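Local coordinates for protein mucin-like protocadherin (Homo sapiens, PDB 6OAE) that probably mediates calcium-dependent heterophilic adhesion between neighbouring microvilli of epithelial cells, here represented by its first two extracellular cadherin repeats, at residues Phe137-Met143 / Thr176-Arg182; Gln4-Val8 / Val81-Arg85; Val109-Val115 / Leu163-Phe169. All blocks are in the same frame, centred on the assembly; numbering follows the deposited sequence.

Interaction 1 of 3, residues Phe137-Met143 / Thr176-Arg182; sequences FYTLQEM and TFWLLVR
Strands 137-142 and 176-182 run antiparallel, their short axes 153° apart, and Phe137, Thr139 and Gln141 form hydrogen-bonded pairs with Arg182, Leu180 and Trp178. A seventh bond, Met143 N to Thr176 O at 2.8 Å, carries the ladder one residue further. Tyr138, Leu140, Leu179 and Val181 share one face. There, chi1 of 63° for CG1 of Val181 leaves CG2 opposite the backbone N and over the Tyr138 ring, 3.7 Å from the centroid. Leu140 CD2 lies similarly over Phe177. This pairing joins an outermost strand to its inner neighbour in a four-stranded sheet of the second cadherin repeat, a Greek-key beta-sandwich; Leu153 meets both Tyr138 and Leu140, and Leu161 meets Leu140. The face of Phe137, Thr139, Gln141, Trp178, Leu180 and Arg182 is more exposed, Gln141 and Trp178 especially. Phe137 CB sits over the Arg182 guanidinium, whose NH2 bonds to Pro185 O. A water donates to Phe137 O at 2.9 Å and is also hydrogen-bonded to Thr139 OG1. Met143 CG stands over the Trp178 six-membered ring, 3.4 Å from its centroid, with SD above at a distance in a Met-aromatic contact; SD lies 3.4 Å from Thr176 CG2, and the bend at chi3 (77°) turns CE along the same threonine.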
loop_
_atom_site.group_PDB
_atom_site.type_symbol
_atom_site.label_atom_id
_atom_site.label_comp_id
_atom_site.label_asym_id
_atom_site.label_seq_id
_atom_site.Cartn_x
_atom_site.Cartn_y
_atom_site.Cartn_z
ATOM N N PHE A 137 -10.273 -5.114 4.816
ATOM C CA PHE A 137 -11.251 -5.777 5.702
ATOM C C PHE A 137 -12.417 -4.812 5.883
ATOM O O PHE A 137 -12.201 -3.704 6.395
ATOM C CB PHE A 137 -10.597 -6.137 7.027
ATOM C CG PHE A 137 -9.614 -7.267 6.896
ATOM C CD1 PHE A 137 -8.340 -7.050 6.371
ATOM C CD2 PHE A 137 -9.969 -8.557 7.282
ATOM C CE1 PHE A 137 -7.452 -8.108 6.232
ATOM C CE2 PHE A 137 -9.070 -9.609 7.149
ATOM C CZ PHE A 137 -7.813 -9.380 6.634
ATOM N N TYR A 138 -13.604 -5.247 5.473
ATOM C CA TYR A 138 -14.830 -4.424 5.424
ATOM C C TYR A 138 -15.828 -4.901 6.458
ATOM O O TYR A 138 -16.034 -6.133 6.609
ATOM C CB TYR A 138 -15.455 -4.511 4.045
ATOM C CG TYR A 138 -14.597 -3.980 2.940
ATOM C CD1 TYR A 138 -13.668 -4.792 2.298
ATOM C CD2 TYR A 138 -14.714 -2.659 2.523
ATOM C CE1 TYR A 138 -12.882 -4.298 1.267
ATOM C CE2 TYR A 138 -13.944 -2.162 1.485
ATOM C CZ TYR A 138 -13.025 -2.982 0.857
ATOM O OH TYR A 138 -12.243 -2.500 -0.161
ATOM N N THR A 139 -16.441 -3.939 7.128
ATOM C CA THR A 139 -17.451 -4.146 8.180
ATOM C C THR A 139 -18.666 -3.301 7.859
ATOM O O THR A 139 -18.473 -2.134 7.489
ATOM C CB THR A 139 -16.891 -3.784 9.558
ATOM O OG1 THR A 139 -15.721 -4.589 9.708
ATOM C CG2 THR A 139 -17.878 -4.079 10.661
ATOM N N LEU A 140 -19.866 -3.868 8.019
ATOM C CA LEU A 140 -21.148 -3.149 7.845
ATOM C C LEU A 140 -21.790 -3.002 9.228
ATOM O O LEU A 140 -21.956 -4.056 9.928
ATOM C CB LEU A 140 -22.026 -3.946 6.890
ATOM C CG LEU A 140 -23.229 -3.188 6.346
ATOM C CD1 LEU A 140 -22.796 -2.164 5.305
ATOM C CD2 LEU A 140 -24.243 -4.166 5.764
ATOM N N GLN A 141 -22.096 -1.771 9.630
ATOM C CA GLN A 141 -22.730 -1.465 10.943
ATOM C C GLN A 141 -24.051 -0.737 10.692
ATOM O O GLN A 141 -24.023 0.310 10.048
ATOM C CB GLN A 141 -21.775 -0.634 11.789
ATOM C CG GLN A 141 -22.321 -0.304 13.169
ATOM C CD GLN A 141 -21.363 0.502 14.013
ATOM O OE1 GLN A 141 -21.781 1.207 14.936
ATOM N NE2 GLN A 141 -20.071 0.405 13.706
ATOM N N GLU A 142 -25.166 -1.279 11.177
ATOM C CA GLU A 142 -26.480 -0.620 10.975
ATOM C C GLU A 142 -26.445 0.744 11.673
ATOM O O GLU A 142 -25.884 0.846 12.781
ATOM C CB GLU A 142 -27.662 -1.476 11.424
ATOM C CG GLU A 142 -27.681 -1.824 12.889
ATOM C CD GLU A 142 -28.870 -2.685 13.257
ATOM O OE1 GLU A 142 -29.328 -2.564 14.396
ATOM O OE2 GLU A 142 -29.344 -3.461 12.393
ATOM N N MET A 143 -26.991 1.743 10.994
ATOM C CA MET A 143 -27.172 3.126 11.491
ATOM C C MET A 143 -28.623 3.263 11.965
ATOM O O MET A 143 -28.839 3.895 12.996
ATOM C CB MET A 143 -26.881 4.128 10.377
ATOM C CG MET A 143 -26.220 5.383 10.858
ATOM S SD MET A 143 -26.508 6.740 9.714
ATOM C CE MET A 143 -28.200 7.160 10.139
ATOM N N THR A 176 -30.042 2.545 6.595
ATOM C CA THR A 176 -28.729 3.220 6.490
ATOM C C THR A 176 -27.685 2.423 7.262
ATOM O O THR A 176 -27.987 1.911 8.365
ATOM C CB THR A 176 -28.817 4.688 6.901
ATOM O OG1 THR A 176 -29.782 5.279 6.034
ATOM C CG2 THR A 176 -27.501 5.414 6.753
ATOM N N PHE A 177 -26.492 2.343 6.678
ATOM C CA PHE A 177 -25.330 1.610 7.215
ATOM C C PHE A 177 -24.096 2.496 7.214
ATOM O O PHE A 177 -23.970 3.350 6.327
ATOM C CB PHE A 177 -24.999 0.405 6.348
ATOM C CG PHE A 177 -26.062 -0.654 6.322
ATOM C CD1 PHE A 177 -26.159 -1.573 7.345
ATOM C CD2 PHE A 177 -26.945 -0.735 5.263
ATOM C CE1 PHE A 177 -27.131 -2.567 7.313
ATOM C CE2 PHE A 177 -27.929 -1.716 5.240
ATOM C CZ PHE A 177 -28.018 -2.633 6.268
ATOM N N TRP A 178 -23.245 2.274 8.201
ATOM C CA TRP A 178 -21.822 2.675 8.177
ATOM C C TRP A 178 -21.068 1.524 7.515
ATOM O O TRP A 178 -21.259 0.354 7.947
ATOM C CB TRP A 178 -21.262 2.940 9.569
ATOM C CG TRP A 178 -21.627 4.266 10.146
ATOM C CD1 TRP A 178 -21.236 5.494 9.694
ATOM C CD2 TRP A 178 -22.432 4.495 11.318
ATOM N NE1 TRP A 178 -21.758 6.477 10.496
ATOM C CE2 TRP A 178 -22.494 5.895 11.503
ATOM C CE3 TRP A 178 -23.110 3.659 12.221
ATOM C CZ2 TRP A 178 -23.213 6.473 12.559
ATOM C CZ3 TRP A 178 -23.820 4.231 13.260
ATOM C CH2 TRP A 178 -23.871 5.621 13.426
ATOM N N LEU A 179 -20.289 1.837 6.504
ATOM C CA LEU A 179 -19.339 0.900 5.879
ATOM C C LEU A 179 -17.945 1.308 6.342
ATOM O O LEU A 179 -17.556 2.451 6.063
ATOM C CB LEU A 179 -19.478 0.972 4.361
ATOM C CG LEU A 179 -18.601 -0.008 3.587
ATOM C CD1 LEU A 179 -18.916 -1.457 3.926
ATOM C CD2 LEU A 179 -18.755 0.241 2.114
ATOM N N LEU A 180 -17.252 0.416 7.042
ATOM C CA LEU A 180 -15.871 0.649 7.529
ATOM C C LEU A 180 -14.926 -0.191 6.701
ATOM O O LEU A 180 -15.289 -1.318 6.336
ATOM C CB LEU A 180 -15.730 0.241 8.994
ATOM C CG LEU A 180 -16.799 0.767 9.942
ATOM C CD1 LEU A 180 -16.508 0.295 11.360
ATOM C CD2 LEU A 180 -16.876 2.275 9.886
ATOM N N VAL A 181 -13.732 0.320 6.450
ATOM C CA VAL A 181 -12.674 -0.515 5.843
ATOM C C VAL A 181 -11.415 -0.278 6.667
ATOM O O VAL A 181 -11.205 0.879 7.079
ATOM C CB VAL A 181 -12.476 -0.214 4.345
ATOM C CG1 VAL A 181 -12.008 1.221 4.086
ATOM C CG2 VAL A 181 -11.537 -1.221 3.712
ATOM N N ARG A 182 -10.640 -1.327 6.909
ATOM C CA ARG A 182 -9.302 -1.204 7.538
ATOM C C ARG A 182 -8.330 -2.011 6.684
ATOM O O ARG A 182 -8.794 -2.920 5.939
ATOM C CB ARG A 182 -9.328 -1.615 9.018
ATOM C CG ARG A 182 -9.701 -3.063 9.258
ATOM C CD ARG A 182 -9.519 -3.578 10.682
ATOM N NE ARG A 182 -9.801 -5.013 10.687
ATOM C CZ ARG A 182 -11.009 -5.580 10.810
ATOM N NH1 ARG A 182 -12.109 -4.857 10.969
ATOM N NH2 ARG A 182 -11.113 -6.895 10.787
HETATM O O HOH W 1 -13.738 -2.880 8.774
#

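Interaction 2 of 3, residues Gln4-Val8 / Val81-Arg85; sequences QYCSV and VTQLR
Tyr5, Cys6 and Val8 lie against Thr82 and Leu84 where the N-terminal segment of the first cadherin repeat passes strand 79-91, near a classic beta bulge formed by Val81 and Thr82 opposite Cys74. The two segments run in nearly the same direction, 17° apart end to end, but CA atoms of Cys6 and Thr82 remain 7.0 Å from each other, so side chains and water fill the interval. Leu84 supplies the main bump. Its CD2 branch enters a shallow hollow built from the Cys6 carbonyl carbon, the Ser7 backbone and the Val8 side chain, approaching Ser7 CA to 3.8 Å and Val8 CG1 to 4.2 Å. Cys6 CB closes the hollow on another side, 4.0 Å from Leu84 CD2, and the disulfide to Cys74 ties this segment covalently to strand 67-76, the neighbour of strand 79-91. A second bump is Thr82 CG2, which meets Tyr5 CD1 at 3.6 Å; Val81 CG1 comes to the edge of the same ring. With chi1 at 50°, Thr82 holds OG1 between its backbone N and carbonyl carbon, directed at two waters that bridge to Cys6: one accepts from Cys6 N at 2.9 Å, the other donates to Cys6 O at 2.6 Å.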
loop_
_atom_site.group_PDB
_atom_site.type_symbol
_atom_site.label_atom_id
_atom_site.label_comp_id
_atom_site.label_asym_id
_atom_site.label_seq_id
_atom_site.Cartn_x
_atom_site.Cartn_y
_atom_site.Cartn_z
ATOM N N GLN A 4 44.682 -5.568 -5.091
ATOM C CA GLN A 4 44.686 -4.430 -6.058
ATOM C C GLN A 4 43.353 -4.361 -6.808
ATOM O O GLN A 4 43.338 -3.896 -7.968
ATOM C CB GLN A 4 45.876 -4.571 -7.021
ATOM C CG GLN A 4 47.217 -4.281 -6.361
ATOM C CD GLN A 4 47.251 -2.871 -5.826
ATOM O OE1 GLN A 4 47.365 -2.650 -4.623
ATOM N NE2 GLN A 4 47.121 -1.905 -6.722
ATOM N N TYR A 5 42.267 -4.791 -6.165
ATOM C CA TYR A 5 40.890 -4.690 -6.703
ATOM C C TYR A 5 40.004 -4.032 -5.649
ATOM O O TYR A 5 40.100 -4.417 -4.484
ATOM C CB TYR A 5 40.320 -6.058 -7.082
ATOM C CG TYR A 5 40.941 -6.679 -8.308
ATOM C CD1 TYR A 5 40.980 -6.005 -9.525
ATOM C CD2 TYR A 5 41.483 -7.956 -8.256
ATOM C CE1 TYR A 5 41.558 -6.578 -10.652
ATOM C CE2 TYR A 5 42.059 -8.544 -9.371
ATOM C CZ TYR A 5 42.099 -7.855 -10.572
ATOM O OH TYR A 5 42.675 -8.460 -11.655
ATOM N N CYS A 6 39.184 -3.076 -6.077
ATOM C CA CYS A 6 38.090 -2.484 -5.274
ATOM C C CYS A 6 37.210 -3.594 -4.720
ATOM O O CYS A 6 36.977 -4.547 -5.458
ATOM C CB CYS A 6 37.172 -1.614 -6.109
ATOM S SG CYS A 6 37.723 0.098 -6.237
ATOM N N SER A 7 36.742 -3.441 -3.482
ATOM C CA SER A 7 35.809 -4.376 -2.819
ATOM C C SER A 7 34.923 -3.634 -1.808
ATOM O O SER A 7 35.263 -2.491 -1.375
ATOM C CB SER A 7 36.551 -5.505 -2.159
ATOM O OG SER A 7 37.390 -5.028 -1.123
ATOM N N VAL A 8 33.814 -4.275 -1.490
ATOM C CA VAL A 8 32.897 -3.959 -0.372
ATOM C C VAL A 8 32.648 -5.288 0.337
ATOM O O VAL A 8 32.619 -6.342 -0.370
ATOM C CB VAL A 8 31.603 -3.288 -0.865
ATOM C CG1 VAL A 8 31.916 -1.959 -1.524
ATOM C CG2 VAL A 8 30.783 -4.170 -1.820
ATOM N N VAL A 81 39.093 -0.029 -14.160
ATOM C CA VAL A 81 39.779 -1.269 -13.687
ATOM C C VAL A 81 38.699 -2.317 -13.420
ATOM O O VAL A 81 38.724 -3.362 -14.076
ATOM C CB VAL A 81 40.651 -1.027 -12.438
ATOM C CG1 VAL A 81 41.345 -2.302 -11.962
ATOM C CG2 VAL A 81 41.677 0.073 -12.667
ATOM N N THR A 82 37.782 -2.043 -12.484
ATOM C CA THR A 82 36.658 -2.961 -12.126
ATOM C C THR A 82 35.395 -2.154 -11.849
ATOM O O THR A 82 35.466 -0.901 -11.806
ATOM C CB THR A 82 36.983 -3.850 -10.918
ATOM O OG1 THR A 82 37.474 -3.017 -9.869
ATOM C CG2 THR A 82 37.988 -4.942 -11.223
ATOM N N GLN A 83 34.277 -2.853 -11.693
ATOM C CA GLN A 83 33.010 -2.235 -11.248
ATOM C C GLN A 83 32.299 -3.190 -10.293
ATOM O O GLN A 83 32.417 -4.430 -10.456
ATOM C CB GLN A 83 32.139 -1.837 -12.429
ATOM C CG GLN A 83 31.460 -2.995 -13.131
ATOM C CD GLN A 83 30.559 -2.460 -14.203
ATOM O OE1 GLN A 83 29.364 -2.272 -13.994
ATOM N NE2 GLN A 83 31.138 -2.188 -15.360
ATOM N N LEU A 84 31.609 -2.601 -9.324
ATOM C CA LEU A 84 30.858 -3.289 -8.250
ATOM C C LEU A 84 29.400 -2.839 -8.360
ATOM O O LEU A 84 29.171 -1.743 -8.855
ATOM C CB LEU A 84 31.469 -2.880 -6.907
ATOM C CG LEU A 84 32.672 -3.660 -6.377
ATOM C CD1 LEU A 84 33.602 -4.158 -7.451
ATOM C CD2 LEU A 84 33.441 -2.823 -5.370
ATOM N N ARG A 85 28.450 -3.669 -7.941
ATOM C CA ARG A 85 27.035 -3.259 -7.779
ATOM C C ARG A 85 26.684 -3.325 -6.297
ATOM O O ARG A 85 27.146 -4.257 -5.588
ATOM C CB ARG A 85 26.066 -4.131 -8.585
ATOM C CG ARG A 85 26.378 -4.194 -10.073
ATOM C CD ARG A 85 26.566 -2.828 -10.725
ATOM N NE ARG A 85 27.059 -3.026 -12.079
ATOM C CZ ARG A 85 26.286 -3.334 -13.112
ATOM N NH1 ARG A 85 24.977 -3.456 -12.949
ATOM N NH2 ARG A 85 26.817 -3.509 -14.311
HETATM O O HOH W 2 39.675 -2.243 -8.767
HETATM O O HOH W 3 36.761 -4.904 -8.070
#

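Interaction 3 of 3, residues Val109-Val115 / Leu163-Phe169; sequences VEEDTKV and LDRPLDF
Glu111 and Leu167 lead a contact between two loops, part apolar wedge and part polar bridge, at the end of the second cadherin repeat remote from the calcium sites. The first loop leaves strand 104-110 of this beta-sandwich through a type I turn from Glu110 to Thr113; the second connects strands 158-163 and 174-182. Within the turn, Glu110 O accepts from both Thr113 N and Thr113 OG1, the latter at 2.7 Å. Leu167 pushes into its base: CD1 lies 3.9 Å from Val109 CG1 and also meets Glu110 O, while CB lies against Glu111 O. Leu163 CD2 packs on Thr113 CG2 at 3.8 Å, and Val115 lies along the second loop, CG1 against Asp164 O and CG2 3.6 Å from Pro166 CD. Between residues 109-115 and 163-169 the one direct hydrogen bond comes from a side chain: with CG anti to the backbone N (chi1 -176°) and the chain extended beyond it, Glu111 brings OE1 to Phe169 N at 2.8 Å, using the anti lone pair in a bond of 162°. With an alanine in place of this glutamate, Phe169 N would probably lose its acceptor here and that end of the second loop would be less firmly held. Backbone bonds from Leu163 to Asn116 and Ser117 continue the join. Two waters add further polar links. One donates to Glu111 O and Thr113 O and accepts from Leu167 N at 3.0 Å; the other joins Glu111 O to Leu167 O, donating to the latter at 3.0 Å.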
loop_
_atom_site.group_PDB
_atom_site.type_symbol
_atom_site.label_atom_id
_atom_site.label_comp_id
_atom_site.label_asym_id
_atom_site.label_seq_id
_atom_site.Cartn_x
_atom_site.Cartn_y
_atom_site.Cartn_z
ATOM N N VAL A 109 -33.566 -0.025 -4.351
ATOM C CA VAL A 109 -33.735 -1.501 -4.456
ATOM C C VAL A 109 -35.224 -1.791 -4.555
ATOM O O VAL A 109 -35.984 -1.335 -3.668
ATOM C CB VAL A 109 -33.124 -2.240 -3.254
ATOM C CG1 VAL A 109 -32.851 -3.698 -3.593
ATOM C CG2 VAL A 109 -31.861 -1.578 -2.743
ATOM N N GLU A 110 -35.634 -2.535 -5.573
ATOM C CA GLU A 110 -37.065 -2.895 -5.737
ATOM C C GLU A 110 -37.487 -3.781 -4.569
ATOM O O GLU A 110 -36.714 -4.657 -4.158
ATOM C CB GLU A 110 -37.306 -3.537 -7.088
ATOM C CG GLU A 110 -37.265 -2.530 -8.202
ATOM C CD GLU A 110 -37.611 -3.146 -9.541
ATOM O OE1 GLU A 110 -38.680 -3.799 -9.627
ATOM O OE2 GLU A 110 -36.812 -2.993 -10.477
ATOM N N GLU A 111 -38.683 -3.542 -4.041
ATOM C CA GLU A 111 -39.243 -4.325 -2.913
ATOM C C GLU A 111 -39.239 -5.832 -3.231
ATOM O O GLU A 111 -39.076 -6.622 -2.290
ATOM C CB GLU A 111 -40.660 -3.841 -2.620
ATOM C CG GLU A 111 -41.288 -4.511 -1.430
ATOM C CD GLU A 111 -42.738 -4.113 -1.271
ATOM O OE1 GLU A 111 -43.059 -3.515 -0.269
ATOM O OE2 GLU A 111 -43.526 -4.410 -2.191
ATOM N N ASP A 112 -39.408 -6.236 -4.491
ATOM C CA ASP A 112 -39.571 -7.675 -4.859
ATOM C C ASP A 112 -38.231 -8.305 -5.291
ATOM O O ASP A 112 -38.263 -9.407 -5.892
ATOM C CB ASP A 112 -40.668 -7.833 -5.925
ATOM C CG ASP A 112 -40.356 -7.153 -7.245
ATOM O OD1 ASP A 112 -39.458 -6.303 -7.270
ATOM O OD2 ASP A 112 -41.020 -7.481 -8.234
ATOM N N THR A 113 -37.094 -7.657 -5.015
ATOM C CA THR A 113 -35.744 -8.226 -5.257
ATOM C C THR A 113 -35.684 -9.605 -4.584
ATOM O O THR A 113 -36.133 -9.704 -3.435
ATOM C CB THR A 113 -34.653 -7.283 -4.737
ATOM O OG1 THR A 113 -34.774 -6.055 -5.453
ATOM C CG2 THR A 113 -33.263 -7.862 -4.885
ATOM N N LYS A 114 -35.168 -10.625 -5.279
ATOM C CA LYS A 114 -35.114 -12.016 -4.762
ATOM C C LYS A 114 -34.128 -12.075 -3.593
ATOM O O LYS A 114 -33.035 -11.486 -3.706
ATOM C CB LYS A 114 -34.732 -13.008 -5.869
ATOM C CG LYS A 114 -35.582 -12.929 -7.143
ATOM C CD LYS A 114 -37.089 -12.702 -6.926
ATOM C CE LYS A 114 -37.779 -13.812 -6.150
ATOM N NZ LYS A 114 -37.778 -15.086 -6.910
ATOM N N VAL A 115 -34.502 -12.756 -2.509
ATOM C CA VAL A 115 -33.614 -12.981 -1.332
ATOM C C VAL A 115 -32.347 -13.706 -1.825
ATOM O O VAL A 115 -32.466 -14.539 -2.751
ATOM C CB VAL A 115 -34.338 -13.745 -0.204
ATOM C CG1 VAL A 115 -33.387 -14.167 0.907
ATOM C CG2 VAL A 115 -35.486 -12.928 0.364
ATOM N N LEU A 163 -28.901 -9.092 -0.291
ATOM C CA LEU A 163 -30.226 -9.074 0.374
ATOM C C LEU A 163 -30.442 -10.428 1.077
ATOM O O LEU A 163 -30.344 -11.486 0.413
ATOM C CB LEU A 163 -31.328 -8.791 -0.650
ATOM C CG LEU A 163 -32.737 -8.751 -0.088
ATOM C CD1 LEU A 163 -32.945 -7.555 0.833
ATOM C CD2 LEU A 163 -33.756 -8.723 -1.214
ATOM N N ASP A 164 -30.740 -10.397 2.365
ATOM C CA ASP A 164 -30.879 -11.618 3.203
ATOM C C ASP A 164 -32.316 -11.932 3.575
ATOM O O ASP A 164 -32.559 -13.073 3.965
ATOM C CB ASP A 164 -30.092 -11.444 4.483
ATOM C CG ASP A 164 -28.622 -11.282 4.188
ATOM O OD1 ASP A 164 -28.121 -12.027 3.294
ATOM O OD2 ASP A 164 -28.004 -10.423 4.841
ATOM N N ARG A 165 -33.229 -10.966 3.516
ATOM C CA ARG A 165 -34.648 -11.196 3.897
ATOM C C ARG A 165 -35.537 -10.347 3.009
ATOM O O ARG A 165 -35.123 -9.277 2.559
ATOM C CB ARG A 165 -34.897 -10.854 5.368
ATOM C CG ARG A 165 -34.379 -11.913 6.327
ATOM C CD ARG A 165 -34.462 -11.442 7.760
ATOM N NE ARG A 165 -35.835 -11.307 8.209
ATOM C CZ ARG A 165 -36.580 -12.287 8.734
ATOM N NH1 ARG A 165 -37.826 -12.023 9.113
ATOM N NH2 ARG A 165 -36.093 -13.518 8.878
ATOM N N PRO A 166 -36.780 -10.786 2.747
ATOM C CA PRO A 166 -37.675 -10.012 1.886
ATOM C C PRO A 166 -37.829 -8.572 2.389
ATOM O O PRO A 166 -37.966 -8.370 3.572
ATOM C CB PRO A 166 -39.013 -10.779 1.915
ATOM C CG PRO A 166 -38.682 -12.150 2.439
ATOM C CD PRO A 166 -37.389 -12.042 3.228
ATOM N N LEU A 167 -37.765 -7.608 1.476
ATOM C CA LEU A 167 -37.963 -6.180 1.768
ATOM C C LEU A 167 -39.462 -5.926 1.918
ATOM O O LEU A 167 -40.298 -6.718 1.364
ATOM C CB LEU A 167 -37.362 -5.327 0.650
ATOM C CG LEU A 167 -35.861 -5.517 0.437
ATOM C CD1 LEU A 167 -35.394 -4.775 -0.807
ATOM C CD2 LEU A 167 -35.089 -5.051 1.664
ATOM N N ASP A 168 -39.783 -4.870 2.632
ATOM C CA ASP A 168 -41.178 -4.424 2.845
ATOM C C ASP A 168 -41.153 -2.897 2.878
ATOM O O ASP A 168 -40.743 -2.340 3.876
ATOM C CB ASP A 168 -41.720 -5.083 4.115
ATOM C CG ASP A 168 -43.176 -4.776 4.401
ATOM O OD1 ASP A 168 -43.637 -3.694 3.983
ATOM O OD2 ASP A 168 -43.827 -5.636 5.056
ATOM N N PHE A 169 -41.600 -2.269 1.802
ATOM C CA PHE A 169 -41.610 -0.806 1.597
ATOM C C PHE A 169 -42.346 -0.090 2.740
ATOM O O PHE A 169 -41.875 0.972 3.162
ATOM C CB PHE A 169 -42.260 -0.488 0.256
ATOM C CG PHE A 169 -42.538 0.964 0.043
ATOM C CD1 PHE A 169 -41.504 1.826 -0.284
ATOM C CD2 PHE A 169 -43.827 1.468 0.160
ATOM C CE1 PHE A 169 -41.754 3.172 -0.482
ATOM C CE2 PHE A 169 -44.068 2.816 -0.042
ATOM C CZ PHE A 169 -43.033 3.665 -0.358
HETATM O O HOH W 4 -37.508 -8.541 -1.368
HETATM O O HOH W 5 -40.994 -8.638 -0.785
#

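Overall arrangement
Interaction 2 belongs to the first cadherin repeat and interactions 1 and 3 to the second, with the calcium sites at the junction between the repeats. The centres of interactions 2 and 3 are about 73 Å apart, against about 20 Å for interactions 1 and 3. Those two reach the same sheet, at strands 137-142 and 174-182 in one and at strand 104-110 in the other, without touching. Interactions 1 and 3 are both partly buried but differ in chemistry: interaction 1 is a regular backbone ladder with one face in the sandwich core, whereas interaction 3 relies on leucine insertion, one carboxylate bond and waters. Interaction 2 is a surface contact, bridged by water beside a disulfide.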